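Local coordinates for protein potential RNA-dependent RNA polymerase (PDB 5I62) that catalyses template-directed RNA synthesis from ribonucleoside triphosphates, probably serving both transcription and genome replication in a double-stranded RNA virus, at residues Y11-N16 / S144-K149; G18-F23 / Y308-I313; L83-R88 / A182-R187. All blocks are in the same frame, centred on the assembly; numbering follows the deposited sequence.

Interaction 1 (Y11-N16 / S144-K149); sequences YFNIPN and SPYFSK
Asn13 and Pro145 show how two loops without regular structure can be joined through their backbones: the amide of Asn13 points almost straight at Pro145 O (175° at the hydrogen), with Asn13 N 2.8 Å from that oxygen. Next to it the roles reverse. With OG anti to the backbone N of Ser144 (chi1 166°), the hydroxyl donates to Tyr11 O, 3.1 Å from Ser144 OG and within the carbonyl plane. Pro145, reached through a cis peptide bond, adds a CA-H...O contact to the same Tyr11 oxygen.

Further along, Asn13 sets its amide against the edge of the Tyr146 ring, ND2 lying near the ring plane 3.6 Å from Tyr146 CD1. That ND2 donates to a water at 3.0 Å, which in turn donates to Tyr146 O. The same carbonyl also accepts from Ser148 OG, while Asn16 ND2 stands 2.9 Å from Tyr146 O. The other amide atom of Asn16, OD1, accepts from Leu19 N as the N-cap of helix 17-28. One backbone N-H, two serine hydroxyls and a water thus supply donors to carbonyls of loops that lack regular pairing, holding segment 144-149 beside the start of that helix.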
ATOM      1  N   TYR A  11      23.606  16.452  -0.703  1.00 17.31           N
ATOM      2  CA  TYR A  11      22.390  15.652  -0.732  1.00 16.33           C
ATOM      3  C   TYR A  11      21.140  16.509  -0.838  1.00 17.16           C
ATOM      4  O   TYR A  11      20.160  16.099  -1.464  1.00 17.40           O
ATOM      5  CB  TYR A  11      22.295  14.791   0.528  1.00 15.06           C
ATOM      6  CG  TYR A  11      23.329  13.697   0.594  1.00 17.45           C
ATOM      7  CD1 TYR A  11      24.617  13.957   1.027  1.00 17.56           C
ATOM      8  CD2 TYR A  11      23.004  12.389   0.235  1.00 16.71           C
ATOM      9  CE1 TYR A  11      25.571  12.947   1.084  1.00 20.57           C
ATOM     10  CE2 TYR A  11      23.944  11.378   0.297  1.00 17.45           C
ATOM     11  CZ  TYR A  11      25.224  11.662   0.717  1.00 20.83           C
ATOM     12  OH  TYR A  11      26.165  10.653   0.775  1.00 22.09           O
ATOM     13  N   PHE A  12      21.147  17.699  -0.229  1.00 17.57           N
ATOM     14  CA  PHE A  12      19.981  18.566  -0.245  1.00 16.13           C
ATOM     15  C   PHE A  12      20.365  19.983  -0.622  1.00 15.64           C
ATOM     16  O   PHE A  12      21.458  20.454  -0.320  1.00 17.20           O
ATOM     17  CB  PHE A  12      19.260  18.565   1.095  1.00 17.58           C
ATOM     18  CG  PHE A  12      18.727  17.222   1.465  1.00 17.25           C
ATOM     19  CD1 PHE A  12      17.494  16.807   0.984  1.00 19.78           C
ATOM     20  CD2 PHE A  12      19.495  16.339   2.196  1.00 19.50           C
ATOM     21  CE1 PHE A  12      17.006  15.554   1.280  1.00 17.58           C
ATOM     22  CE2 PHE A  12      19.009  15.060   2.494  1.00 18.78           C
ATOM     23  CZ  PHE A  12      17.768  14.683   2.032  1.00 17.25           C
ATOM     24  N   ASN A  13      19.433  20.646  -1.279  1.00 18.64           N
ATOM     25  CA  ASN A  13      19.575  22.041  -1.665  1.00 20.14           C
ATOM     26  C   ASN A  13      19.418  22.878  -0.400  1.00 20.41           C
ATOM     27  O   ASN A  13      18.333  22.926   0.178  1.00 23.37           O
ATOM     28  CB  ASN A  13      18.520  22.373  -2.713  1.00 18.16           C
ATOM     29  CG  ASN A  13      18.695  23.757  -3.312  1.00 20.98           C
ATOM     30  OD1 ASN A  13      19.797  24.149  -3.703  1.00 22.25           O
ATOM     31  ND2 ASN A  13      17.601  24.492  -3.400  1.00 18.83           N
ATOM     32  N   ILE A  14      20.519  23.483   0.068  1.00 22.23           N
ATOM     33  CA  ILE A  14      20.602  24.176   1.382  1.00 22.58           C
ATOM     34  C   ILE A  14      20.933  25.650   1.117  1.00 26.82           C
ATOM     35  O   ILE A  14      21.865  25.930   0.370  1.00 25.22           O
ATOM     36  CB  ILE A  14      21.699  23.530   2.309  1.00 21.54           C
ATOM     37  CG1 ILE A  14      21.398  22.059   2.624  1.00 24.05           C
ATOM     38  CG2 ILE A  14      21.907  24.305   3.612  1.00 25.41           C
ATOM     39  CD1 ILE A  14      20.014  21.801   3.193  1.00 21.99           C
ATOM     40  N   PRO A  15      20.217  26.587   1.765  1.00 25.34           N
ATOM     41  CA  PRO A  15      19.274  26.325   2.854  1.00 22.62           C
ATOM     42  C   PRO A  15      17.881  25.871   2.405  1.00 23.47           C
ATOM     43  O   PRO A  15      17.469  26.069   1.262  1.00 26.46           O
ATOM     44  CB  PRO A  15      19.190  27.689   3.588  1.00 26.40           C
ATOM     45  CG  PRO A  15      19.996  28.683   2.728  1.00 28.25           C
ATOM     46  CD  PRO A  15      20.236  28.019   1.408  1.00 30.91           C
ATOM     47  N   ASN A  16      17.166  25.248   3.341  1.00 25.23           N
ATOM     48  CA  ASN A  16      15.807  24.764   3.102  1.00 25.21           C
ATOM     49  C   ASN A  16      15.100  24.719   4.443  1.00 25.71           C
ATOM     50  O   ASN A  16      15.158  23.708   5.157  1.00 21.62           O
ATOM     51  CB  ASN A  16      15.803  23.383   2.446  1.00 28.04           C
ATOM     52  CG  ASN A  16      14.423  22.976   1.949  1.00 28.67           C
ATOM     53  OD1 ASN A  16      13.400  23.340   2.534  1.00 33.32           O
ATOM     54  ND2 ASN A  16      14.387  22.243   0.842  1.00 34.04           N
ATOM     55  N   SER A 144      14.888  14.329  -2.139  1.00 17.66           N
ATOM     56  CA  SER A 144      16.249  14.757  -2.403  1.00 17.60           C
ATOM     57  C   SER A 144      16.403  15.217  -3.866  1.00 15.40           C
ATOM     58  O   SER A 144      15.884  14.554  -4.763  1.00 15.83           O
ATOM     59  CB  SER A 144      17.162  13.565  -2.064  1.00 18.24           C
ATOM     60  OG  SER A 144      18.456  13.700  -2.555  1.00 24.43           O
ATOM     61  N   PRO A 145      17.089  16.357  -4.122  1.00 19.28           N
ATOM     62  CA  PRO A 145      17.687  17.326  -3.198  1.00 16.99           C
ATOM     63  C   PRO A 145      16.824  18.542  -2.821  1.00 16.84           C
ATOM     64  O   PRO A 145      17.125  19.216  -1.832  1.00 18.76           O
ATOM     65  CB  PRO A 145      18.909  17.819  -3.974  1.00 18.28           C
ATOM     66  CG  PRO A 145      18.384  17.912  -5.365  1.00 17.21           C
ATOM     67  CD  PRO A 145      17.465  16.662  -5.516  1.00 17.35           C
ATOM     68  N   TYR A 146      15.792  18.847  -3.596  1.00 16.09           N
ATOM     69  CA  TYR A 146      15.073  20.101  -3.390  1.00 18.94           C
ATOM     70  C   TYR A 146      14.013  20.029  -2.304  1.00 21.30           C
ATOM     71  O   TYR A 146      13.690  21.065  -1.723  1.00 20.00           O
ATOM     72  CB  TYR A 146      14.413  20.574  -4.684  1.00 21.07           C
ATOM     73  CG  TYR A 146      15.428  20.907  -5.757  1.00 20.54           C
ATOM     74  CD1 TYR A 146      16.290  21.999  -5.613  1.00 20.81           C
ATOM     75  CD2 TYR A 146      15.527  20.132  -6.903  1.00 18.57           C
ATOM     76  CE1 TYR A 146      17.233  22.305  -6.596  1.00 21.02           C
ATOM     77  CE2 TYR A 146      16.466  20.416  -7.881  1.00 19.22           C
ATOM     78  CZ  TYR A 146      17.314  21.509  -7.721  1.00 21.16           C
ATOM     79  OH  TYR A 146      18.232  21.790  -8.697  1.00 18.35           O
ATOM     80  N   PHE A 147      13.459  18.853  -2.019  1.00 18.32           N
ATOM     81  CA  PHE A 147      12.427  18.714  -0.985  1.00 21.93           C
ATOM     82  C   PHE A 147      11.308  19.750  -1.159  1.00 21.26           C
ATOM     83  O   PHE A 147      10.903  20.437  -0.218  1.00 23.50           O
ATOM     84  CB  PHE A 147      13.040  18.804   0.411  1.00 18.86           C
ATOM     85  CG  PHE A 147      12.258  18.057   1.464  1.00 25.22           C
ATOM     86  CD1 PHE A 147      12.343  16.672   1.566  1.00 23.65           C
ATOM     87  CD2 PHE A 147      11.436  18.742   2.350  1.00 25.10           C
ATOM     88  CE1 PHE A 147      11.611  15.984   2.542  1.00 24.52           C
ATOM     89  CE2 PHE A 147      10.714  18.068   3.316  1.00 24.24           C
ATOM     90  CZ  PHE A 147      10.806  16.692   3.415  1.00 26.12           C
ATOM     91  N   SER A 148      10.822  19.866  -2.388  1.00 19.80           N
ATOM     92  CA  SER A 148       9.718  20.748  -2.735  1.00 25.66           C
ATOM     93  C   SER A 148       8.622  19.924  -3.385  1.00 23.81           C
ATOM     94  O   SER A 148       8.698  18.692  -3.460  1.00 24.94           O
ATOM     95  CB  SER A 148      10.160  21.870  -3.685  1.00 25.35           C
ATOM     96  OG  SER A 148      11.403  22.399  -3.284  1.00 32.23           O
ATOM     97  N   LYS A 149       7.592  20.610  -3.866  1.00 26.24           N
ATOM     98  CA  LYS A 149       6.621  19.954  -4.727  1.00 28.35           C
ATOM     99  C   LYS A 149       7.268  19.656  -6.072  1.00 26.82           C
ATOM    100  O   LYS A 149       7.965  20.506  -6.636  1.00 25.20           O
ATOM    101  CB  LYS A 149       5.381  20.825  -4.903  1.00 35.39           C
ATOM    102  CG  LYS A 149       4.367  20.685  -3.757  1.00 41.18           C
ATOM    103  CD  LYS A 149       3.531  21.932  -3.556  1.00 47.15           C
ATOM    104  CE  LYS A 149       3.304  22.666  -4.859  1.00 54.52           C
ATOM    105  NZ  LYS A 149       2.715  21.835  -5.966  1.00 53.88           N
TER
HETATM  106  O   HOH W   1      15.036  23.523  -2.289  1.00 21.20           O

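Interaction 2 (G18-F23 / Y308-I313); sequences GLRAYF and YNWGEI
A cation-pi stack of Arg20 on Trp310, together with Phe23 lying over the Asn309-Trp310 peptide, joins helix 17-28, the second of the chain, to the turn that links strands 306-309 and 312-314. The guanidinium lies flat on the indole, its plane only 15° from that of the rings, and Arg20 CZ sits 3.7 Å from the centroid of the five-membered ring, practically on its normal. The chain bends at chi2 and again at chi3 (93°, which places NE), bringing the group over the tryptophan. Arg20 NH2 comes within 3.3 Å of Trp310 NE1, but both are donors, so no hydrogen bond forms between them. Leu19 CG packs obliquely at Trp310 CZ3, 3.9 Å away.

The turn is of type II, running from Asn309 to Glu312, and closes a beta-hairpin at the edge of the mixed sheet; Gly311 occupies its third position with positive phi. Within the turn Asn309 OD1 takes a bent hydrogen bond from Trp310 N (2.7 Å), and Asn309 ND2 reaches Glu312 OE2. Asn309 C lies over the centre of the Phe23 ring, and Phe23 CD1 is 3.5 Å from Asn309 CA. Tyr22 CD2 lies over the rim of the opposite face.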
ATOM      1  N   GLY A  18      11.977  24.392   5.115  1.00 24.56           N
ATOM      2  CA  GLY A  18      10.993  23.317   5.166  1.00 26.91           C
ATOM      3  C   GLY A  18      11.605  21.978   5.542  1.00 25.90           C
ATOM      4  O   GLY A  18      11.026  21.208   6.317  1.00 25.74           O
ATOM      5  N   LEU A  19      12.785  21.677   4.987  1.00 23.40           N
ATOM      6  CA  LEU A  19      13.492  20.449   5.343  1.00 22.94           C
ATOM      7  C   LEU A  19      13.915  20.478   6.804  1.00 23.82           C
ATOM      8  O   LEU A  19      13.881  19.457   7.502  1.00 19.16           O
ATOM      9  CB  LEU A  19      14.715  20.278   4.443  1.00 20.68           C
ATOM     10  CG  LEU A  19      15.496  18.968   4.517  1.00 24.14           C
ATOM     11  CD1 LEU A  19      14.591  17.762   4.192  1.00 20.05           C
ATOM     12  CD2 LEU A  19      16.716  19.034   3.605  1.00 24.22           C
ATOM     13  N   ARG A  20      14.340  21.648   7.271  1.00 23.59           N
ATOM     14  CA  ARG A  20      14.739  21.819   8.659  1.00 22.54           C
ATOM     15  C   ARG A  20      13.581  21.540   9.614  1.00 19.99           C
ATOM     16  O   ARG A  20      13.738  20.813  10.604  1.00 24.43           O
ATOM     17  CB  ARG A  20      15.263  23.241   8.838  1.00 28.18           C
ATOM     18  CG  ARG A  20      15.568  23.586  10.248  1.00 31.28           C
ATOM     19  CD  ARG A  20      16.441  22.567  10.836  1.00 25.60           C
ATOM     20  NE  ARG A  20      17.829  22.941  10.687  1.00 36.56           N
ATOM     21  CZ  ARG A  20      18.782  22.461  11.468  1.00 41.57           C
ATOM     22  NH1 ARG A  20      18.455  21.577  12.412  1.00 38.38           N
ATOM     23  NH2 ARG A  20      20.041  22.845  11.294  1.00 38.53           N
ATOM     24  N   ALA A  21      12.413  22.117   9.334  1.00 21.00           N
ATOM     25  CA  ALA A  21      11.230  21.818  10.130  1.00 22.25           C
ATOM     26  C   ALA A  21      10.885  20.341  10.063  1.00 23.75           C
ATOM     27  O   ALA A  21      10.504  19.735  11.072  1.00 20.20           O
ATOM     28  CB  ALA A  21      10.047  22.636   9.640  1.00 21.25           C
ATOM     29  N   TYR A  22      10.966  19.762   8.863  1.00 20.51           N
ATOM     30  CA  TYR A  22      10.623  18.354   8.685  1.00 20.98           C
ATOM     31  C   TYR A  22      11.401  17.481   9.660  1.00 19.10           C
ATOM     32  O   TYR A  22      10.815  16.692  10.409  1.00 21.69           O
ATOM     33  CB  TYR A  22      10.886  17.919   7.244  1.00 22.26           C
ATOM     34  CG  TYR A  22      10.483  16.482   6.989  1.00 22.20           C
ATOM     35  CD1 TYR A  22       9.183  16.157   6.606  1.00 23.94           C
ATOM     36  CD2 TYR A  22      11.396  15.450   7.161  1.00 20.43           C
ATOM     37  CE1 TYR A  22       8.811  14.835   6.390  1.00 22.17           C
ATOM     38  CE2 TYR A  22      11.026  14.128   6.956  1.00 18.04           C
ATOM     39  CZ  TYR A  22       9.743  13.836   6.564  1.00 18.53           C
ATOM     40  OH  TYR A  22       9.396  12.521   6.353  1.00 21.85           O
ATOM     41  N   PHE A  23      12.726  17.611   9.674  1.00 17.06           N
ATOM     42  CA  PHE A  23      13.515  16.720  10.514  1.00 19.34           C
ATOM     43  C   PHE A  23      13.366  17.036  12.000  1.00 21.15           C
ATOM     44  O   PHE A  23      13.501  16.128  12.837  1.00 16.92           O
ATOM     45  CB  PHE A  23      14.975  16.738  10.083  1.00 18.81           C
ATOM     46  CG  PHE A  23      15.247  15.874   8.882  1.00 20.31           C
ATOM     47  CD1 PHE A  23      14.932  14.518   8.919  1.00 18.07           C
ATOM     48  CD2 PHE A  23      15.782  16.400   7.720  1.00 19.10           C
ATOM     49  CE1 PHE A  23      15.179  13.690   7.829  1.00 16.71           C
ATOM     50  CE2 PHE A  23      16.026  15.576   6.616  1.00 21.17           C
ATOM     51  CZ  PHE A  23      15.722  14.218   6.682  1.00 18.26           C
ATOM     52  N   TYR A 308      17.830  10.203   7.816  1.00 16.53           N
ATOM     53  CA  TYR A 308      16.843  10.009   8.872  1.00 16.87           C
ATOM     54  C   TYR A 308      16.826  11.143   9.893  1.00 18.77           C
ATOM     55  O   TYR A 308      15.943  11.167  10.759  1.00 18.89           O
ATOM     56  CB  TYR A 308      17.071   8.665   9.580  1.00 16.97           C
ATOM     57  CG  TYR A 308      18.450   8.508  10.190  1.00 18.03           C
ATOM     58  CD1 TYR A 308      18.693   8.876  11.509  1.00 21.02           C
ATOM     59  CD2 TYR A 308      19.501   7.976   9.452  1.00 20.07           C
ATOM     60  CE1 TYR A 308      19.944   8.733  12.073  1.00 23.16           C
ATOM     61  CE2 TYR A 308      20.763   7.824  10.002  1.00 19.49           C
ATOM     62  CZ  TYR A 308      20.976   8.205  11.317  1.00 23.35           C
ATOM     63  OH  TYR A 308      22.229   8.067  11.872  1.00 26.31           O
ATOM     64  N   ASN A 309      17.760  12.083   9.796  1.00 16.63           N
ATOM     65  CA  ASN A 309      17.771  13.281  10.625  1.00 17.25           C
ATOM     66  C   ASN A 309      18.577  14.336   9.881  1.00 19.36           C
ATOM     67  O   ASN A 309      19.259  14.036   8.904  1.00 17.40           O
ATOM     68  CB  ASN A 309      18.351  13.001  12.017  1.00 18.63           C
ATOM     69  CG  ASN A 309      18.065  14.129  13.020  1.00 22.06           C
ATOM     70  OD1 ASN A 309      17.335  15.073  12.731  1.00 19.40           O
ATOM     71  ND2 ASN A 309      18.643  14.014  14.206  1.00 23.20           N
ATOM     72  N   TRP A 310      18.476  15.586  10.339  1.00 20.32           N
ATOM     73  CA  TRP A 310      19.285  16.640   9.735  1.00 21.24           C
ATOM     74  C   TRP A 310      20.760  16.295   9.879  1.00 17.92           C
ATOM     75  O   TRP A 310      21.264  16.145  10.993  1.00 23.57           O
ATOM     76  CB  TRP A 310      18.987  17.988  10.385  1.00 21.69           C
ATOM     77  CG  TRP A 310      19.702  19.103   9.724  1.00 22.54           C
ATOM     78  CD1 TRP A 310      20.963  19.548   9.994  1.00 25.61           C
ATOM     79  CD2 TRP A 310      19.211  19.911   8.656  1.00 20.81           C
ATOM     80  NE1 TRP A 310      21.286  20.599   9.164  1.00 23.71           N
ATOM     81  CE2 TRP A 310      20.223  20.850   8.340  1.00 22.85           C
ATOM     82  CE3 TRP A 310      18.007  19.952   7.950  1.00 22.05           C
ATOM     83  CZ2 TRP A 310      20.073  21.802   7.339  1.00 20.13           C
ATOM     84  CZ3 TRP A 310      17.852  20.905   6.956  1.00 23.57           C
ATOM     85  CH2 TRP A 310      18.884  21.819   6.659  1.00 23.91           C
ATOM     86  N   GLY A 311      21.451  16.135   8.756  1.00 18.29           N
ATOM     87  CA  GLY A 311      22.863  15.820   8.820  1.00 17.96           C
ATOM     88  C   GLY A 311      23.203  14.377   9.135  1.00 24.07           C
ATOM     89  O   GLY A 311      24.360  14.076   9.426  1.00 23.71           O
ATOM     90  N   GLU A 312      22.232  13.465   9.105  1.00 19.50           N
ATOM     91  CA  GLU A 312      22.488  12.073   9.454  1.00 23.50           C
ATOM     92  C   GLU A 312      21.971  11.173   8.351  1.00 19.20           C
ATOM     93  O   GLU A 312      20.799  11.261   7.977  1.00 18.39           O
ATOM     94  CB  GLU A 312      21.858  11.705  10.798  1.00 23.00           C
ATOM     95  CG  GLU A 312      22.401  12.550  11.930  1.00 28.37           C
ATOM     96  CD  GLU A 312      21.982  12.026  13.277  1.00 34.74           C
ATOM     97  OE1 GLU A 312      22.371  10.887  13.616  1.00 43.21           O
ATOM     98  OE2 GLU A 312      21.244  12.737  13.984  1.00 37.86           O
ATOM     99  N   ILE A 313      22.845  10.303   7.855  1.00 17.90           N
ATOM    100  CA  ILE A 313      22.574   9.469   6.699  1.00 15.58           C
ATOM    101  C   ILE A 313      23.092   8.065   6.989  1.00 17.94           C
ATOM    102  O   ILE A 313      24.194   7.884   7.512  1.00 18.16           O
ATOM    103  CB  ILE A 313      23.219  10.043   5.421  1.00 16.66           C
ATOM    104  CG1 ILE A 313      22.778  11.493   5.176  1.00 19.40           C
ATOM    105  CG2 ILE A 313      22.884   9.164   4.204  1.00 18.07           C
ATOM    106  CD1 ILE A 313      23.549  12.176   4.031  1.00 20.60           C
TER

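Interaction 3 (L83-R88 / A182-R187); sequences LPLKER and AVLGWR
Leu85 is the first residue of the segment 83-88 to make a close side-chain contact with the strand, its CD1 meeting Leu184 CD2 at 3.6 Å as the two leucines pass obliquely. Its CB does not point at the strand; the end of the side chain makes the approach. Leu85 also opens a short 3-10 turn, residues 85-87, in which Glu87 N bonds to Pro84 O and Arg88 N to Leu85 O. This turn brings the chain round so that Arg88, just past it, has its CB directed at the strand.

The partner is strand 176-189 of the mixed sheet, which runs antiparallel to strand 199-205 and parallel to strand 306-309. Alternation along the strand turns Leu184 and Trp186 toward the arginine, with Gly185 between them offering its carbonyl. The Arg88 chain bends at chi3 (63°), placing NE off the line of the preceding carbons, and the guanidinium slots between the two side chains. Trp186 CD1 lies 3.6 Å above the plane, over its centre, and Leu184 CD2 lies over the opposite face. The indole comes edge-on, its plane 80° from that of the guanidinium, a T-shaped arrangement rather than a flat stack.

In the guanidinium plane the polar partners take over. Arg88 NH2 donates to Gly185 O at 2.9 Å, with a bend to 149° at the hydrogen. Arg88 NH1 donates to a water 2.9 Å away, and that water donates to Leu184 O, which also has a hydrogen bond with the Tyr22 hydroxyl. Two successive strand carbonyls therefore meet the buried charge, one directly and one through water, and it probably polarises both. Trp186 has its own polar partner: NE1 bonds to Gln200 OE1 on the adjoining strand.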
ATOM      1  N   LEU A  83       5.733   8.448  16.977  1.00 17.87           N
ATOM      2  CA  LEU A  83       6.754   8.369  18.001  1.00 18.37           C
ATOM      3  C   LEU A  83       7.985   9.178  17.594  1.00 22.94           C
ATOM      4  O   LEU A  83       8.232   9.392  16.406  1.00 18.24           O
ATOM      5  CB  LEU A  83       7.150   6.921  18.257  1.00 23.62           C
ATOM      6  CG  LEU A  83       6.100   5.953  18.828  1.00 25.57           C
ATOM      7  CD1 LEU A  83       6.714   4.588  19.060  1.00 25.87           C
ATOM      8  CD2 LEU A  83       5.510   6.496  20.120  1.00 26.72           C
ATOM      9  N   PRO A  84       8.774   9.638  18.563  1.00 25.14           N
ATOM     10  CA  PRO A  84      10.035  10.323  18.238  1.00 22.57           C
ATOM     11  C   PRO A  84      10.990   9.380  17.530  1.00 20.65           C
ATOM     12  O   PRO A  84      10.904   8.159  17.665  1.00 19.50           O
ATOM     13  CB  PRO A  84      10.606  10.731  19.602  1.00 21.17           C
ATOM     14  CG  PRO A  84       9.494  10.585  20.579  1.00 24.79           C
ATOM     15  CD  PRO A  84       8.489   9.619  20.013  1.00 24.53           C
ATOM     16  N   LEU A  85      11.930   9.980  16.799  1.00 21.77           N
ATOM     17  CA  LEU A  85      12.949   9.221  16.078  1.00 20.34           C
ATOM     18  C   LEU A  85      13.681   8.242  16.990  1.00 21.21           C
ATOM     19  O   LEU A  85      13.946   7.092  16.614  1.00 22.43           O
ATOM     20  CB  LEU A  85      13.946  10.187  15.428  1.00 18.21           C
ATOM     21  CG  LEU A  85      15.124   9.521  14.712  1.00 21.76           C
ATOM     22  CD1 LEU A  85      14.644   8.686  13.500  1.00 24.33           C
ATOM     23  CD2 LEU A  85      16.163  10.549  14.296  1.00 25.72           C
ATOM     24  N   LYS A  86      14.015   8.686  18.205  1.00 21.12           N
ATOM     25  CA  LYS A  86      14.692   7.823  19.168  1.00 26.03           C
ATOM     26  C   LYS A  86      13.927   6.520  19.428  1.00 28.98           C
ATOM     27  O   LYS A  86      14.545   5.524  19.821  1.00 30.43           O
ATOM     28  CB  LYS A  86      14.895   8.560  20.491  1.00 29.54           C
ATOM     29  CG  LYS A  86      13.636   8.542  21.358  1.00 33.90           C
ATOM     30  CD  LYS A  86      13.872   9.057  22.764  1.00 41.30           C
ATOM     31  CE  LYS A  86      13.090  10.266  23.024  1.00 42.23           C
ATOM     32  NZ  LYS A  86      13.448  10.944  24.299  1.00 46.55           N
ATOM     33  N   GLU A  87      12.607   6.498  19.228  1.00 22.93           N
ATOM     34  CA  GLU A  87      11.820   5.283  19.454  1.00 28.68           C
ATOM     35  C   GLU A  87      11.459   4.544  18.165  1.00 24.83           C
ATOM     36  O   GLU A  87      10.669   3.595  18.213  1.00 23.46           O
ATOM     37  CB  GLU A  87      10.551   5.617  20.236  1.00 26.55           C
ATOM     38  CG  GLU A  87      10.818   6.346  21.543  1.00 30.29           C
ATOM     39  CD  GLU A  87       9.576   7.041  22.083  1.00 43.61           C
ATOM     40  OE1 GLU A  87       9.719   8.113  22.723  1.00 47.71           O
ATOM     41  OE2 GLU A  87       8.449   6.531  21.859  1.00 44.28           O
ATOM     42  N   ARG A  88      12.032   4.956  17.030  1.00 22.06           N
ATOM     43  CA  ARG A  88      11.794   4.359  15.731  1.00 23.23           C
ATOM     44  C   ARG A  88      13.059   3.758  15.134  1.00 22.55           C
ATOM     45  O   ARG A  88      13.020   3.291  13.996  1.00 20.88           O
ATOM     46  CB  ARG A  88      11.219   5.407  14.761  1.00 18.23           C
ATOM     47  CG  ARG A  88       9.834   5.950  15.158  1.00 20.70           C
ATOM     48  CD  ARG A  88       9.345   7.028  14.206  1.00 20.59           C
ATOM     49  NE  ARG A  88       9.170   6.521  12.850  1.00 19.10           N
ATOM     50  CZ  ARG A  88       9.254   7.271  11.753  1.00 21.10           C
ATOM     51  NH1 ARG A  88       9.518   8.577  11.854  1.00 17.78           N
ATOM     52  NH2 ARG A  88       9.079   6.722  10.560  1.00 18.12           N
ATOM     53  N   ALA A 182      17.057   8.694   0.186  1.00 14.30           N
ATOM     54  CA  ALA A 182      15.678   8.707   0.645  1.00 16.09           C
ATOM     55  C   ALA A 182      15.589   9.517   1.932  1.00 14.50           C
ATOM     56  O   ALA A 182      16.552   9.623   2.692  1.00 16.49           O
ATOM     57  CB  ALA A 182      15.154   7.288   0.893  1.00 14.97           C
ATOM     58  N   VAL A 183      14.428  10.092   2.176  1.00 14.99           N
ATOM     59  CA  VAL A 183      14.169  10.799   3.424  1.00 16.05           C
ATOM     60  C   VAL A 183      13.214   9.964   4.260  1.00 16.01           C
ATOM     61  O   VAL A 183      12.207   9.466   3.746  1.00 15.75           O
ATOM     62  CB  VAL A 183      13.599  12.201   3.156  1.00 16.40           C
ATOM     63  CG1 VAL A 183      13.029  12.806   4.434  1.00 15.77           C
ATOM     64  CG2 VAL A 183      14.691  13.110   2.558  1.00 14.25           C
ATOM     65  N   LEU A 184      13.521   9.825   5.557  1.00 18.01           N
ATOM     66  CA  LEU A 184      12.684   9.052   6.474  1.00 16.30           C
ATOM     67  C   LEU A 184      11.335   9.736   6.641  1.00 18.82           C
ATOM     68  O   LEU A 184      11.257  10.843   7.189  1.00 18.78           O
ATOM     69  CB  LEU A 184      13.360   8.888   7.830  1.00 16.25           C
ATOM     70  CG  LEU A 184      12.538   8.079   8.854  1.00 17.59           C
ATOM     71  CD1 LEU A 184      12.377   6.615   8.425  1.00 16.96           C
ATOM     72  CD2 LEU A 184      13.119   8.152  10.261  1.00 14.95           C
ATOM     73  N   GLY A 185      10.277   9.080   6.163  1.00 16.00           N
ATOM     74  CA  GLY A 185       8.913   9.509   6.371  1.00 16.22           C
ATOM     75  C   GLY A 185       8.146   8.569   7.297  1.00 18.86           C
ATOM     76  O   GLY A 185       8.668   7.587   7.825  1.00 17.57           O
ATOM     77  N   TRP A 186       6.872   8.893   7.483  1.00 15.15           N
ATOM     78  CA  TRP A 186       6.078   8.231   8.506  1.00 18.60           C
ATOM     79  C   TRP A 186       4.625   8.149   8.069  1.00 20.45           C
ATOM     80  O   TRP A 186       4.107   9.062   7.434  1.00 17.75           O
ATOM     81  CB  TRP A 186       6.194   8.968   9.846  1.00 18.37           C
ATOM     82  CG  TRP A 186       5.310   8.410  10.939  1.00 15.80           C
ATOM     83  CD1 TRP A 186       5.645   7.456  11.852  1.00 18.96           C
ATOM     84  CD2 TRP A 186       3.969   8.804  11.242  1.00 17.35           C
ATOM     85  NE1 TRP A 186       4.587   7.215  12.697  1.00 20.81           N
ATOM     86  CE2 TRP A 186       3.547   8.035  12.347  1.00 18.52           C
ATOM     87  CE3 TRP A 186       3.084   9.734  10.688  1.00 21.05           C
ATOM     88  CZ2 TRP A 186       2.279   8.169  12.909  1.00 18.26           C
ATOM     89  CZ3 TRP A 186       1.821   9.867  11.250  1.00 25.02           C
ATOM     90  CH2 TRP A 186       1.433   9.091  12.350  1.00 19.42           C
ATOM     91  N   ARG A 187       3.981   7.031   8.409  1.00 20.28           N
ATOM     92  CA  ARG A 187       2.532   6.896   8.327  1.00 21.80           C
ATOM     93  C   ARG A 187       2.042   6.178   9.571  1.00 21.23           C
ATOM     94  O   ARG A 187       2.661   5.211  10.016  1.00 22.29           O
ATOM     95  CB  ARG A 187       2.062   6.114   7.087  1.00 26.23           C
ATOM     96  CG  ARG A 187       2.384   6.779   5.758  1.00 35.20           C
ATOM     97  CD  ARG A 187       1.700   8.132   5.619  1.00 38.56           C
ATOM     98  NE  ARG A 187       0.247   8.036   5.690  1.00 45.30           N
ATOM     99  CZ  ARG A 187      -0.524   7.682   4.667  1.00 53.34           C
ATOM    100  NH1 ARG A 187       0.028   7.379   3.495  1.00 52.23           N
ATOM    101  NH2 ARG A 187      -1.843   7.626   4.815  1.00 53.44           N
TER
HETATM  102  O   HOH W   2       9.510  10.398   9.612  1.00 17.61           O

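The three contacts lie on the same side of the chain's centre, with interaction 2 between the others: its centre is about 10 Å from that of interaction 1 and 11 Å from that of interaction 3, while the centres of interactions 1 and 3 are about 18 Å apart. Interactions 2 and 3 share the mixed sheet through neighbouring strands 306-309 and 176-189. Helix 17-28 follows the loop of interaction 1 and runs through interaction 2; its Leu19 packs against Phe12 and Phe147, while Val183 meets Phe12. Along the chain interaction 1 crosses both others, whereas both segments of 3 fall between those of 2. The N-terminal residues are thereby bound to distant parts of the fold, including a hairpin of the polymerase catalytic region.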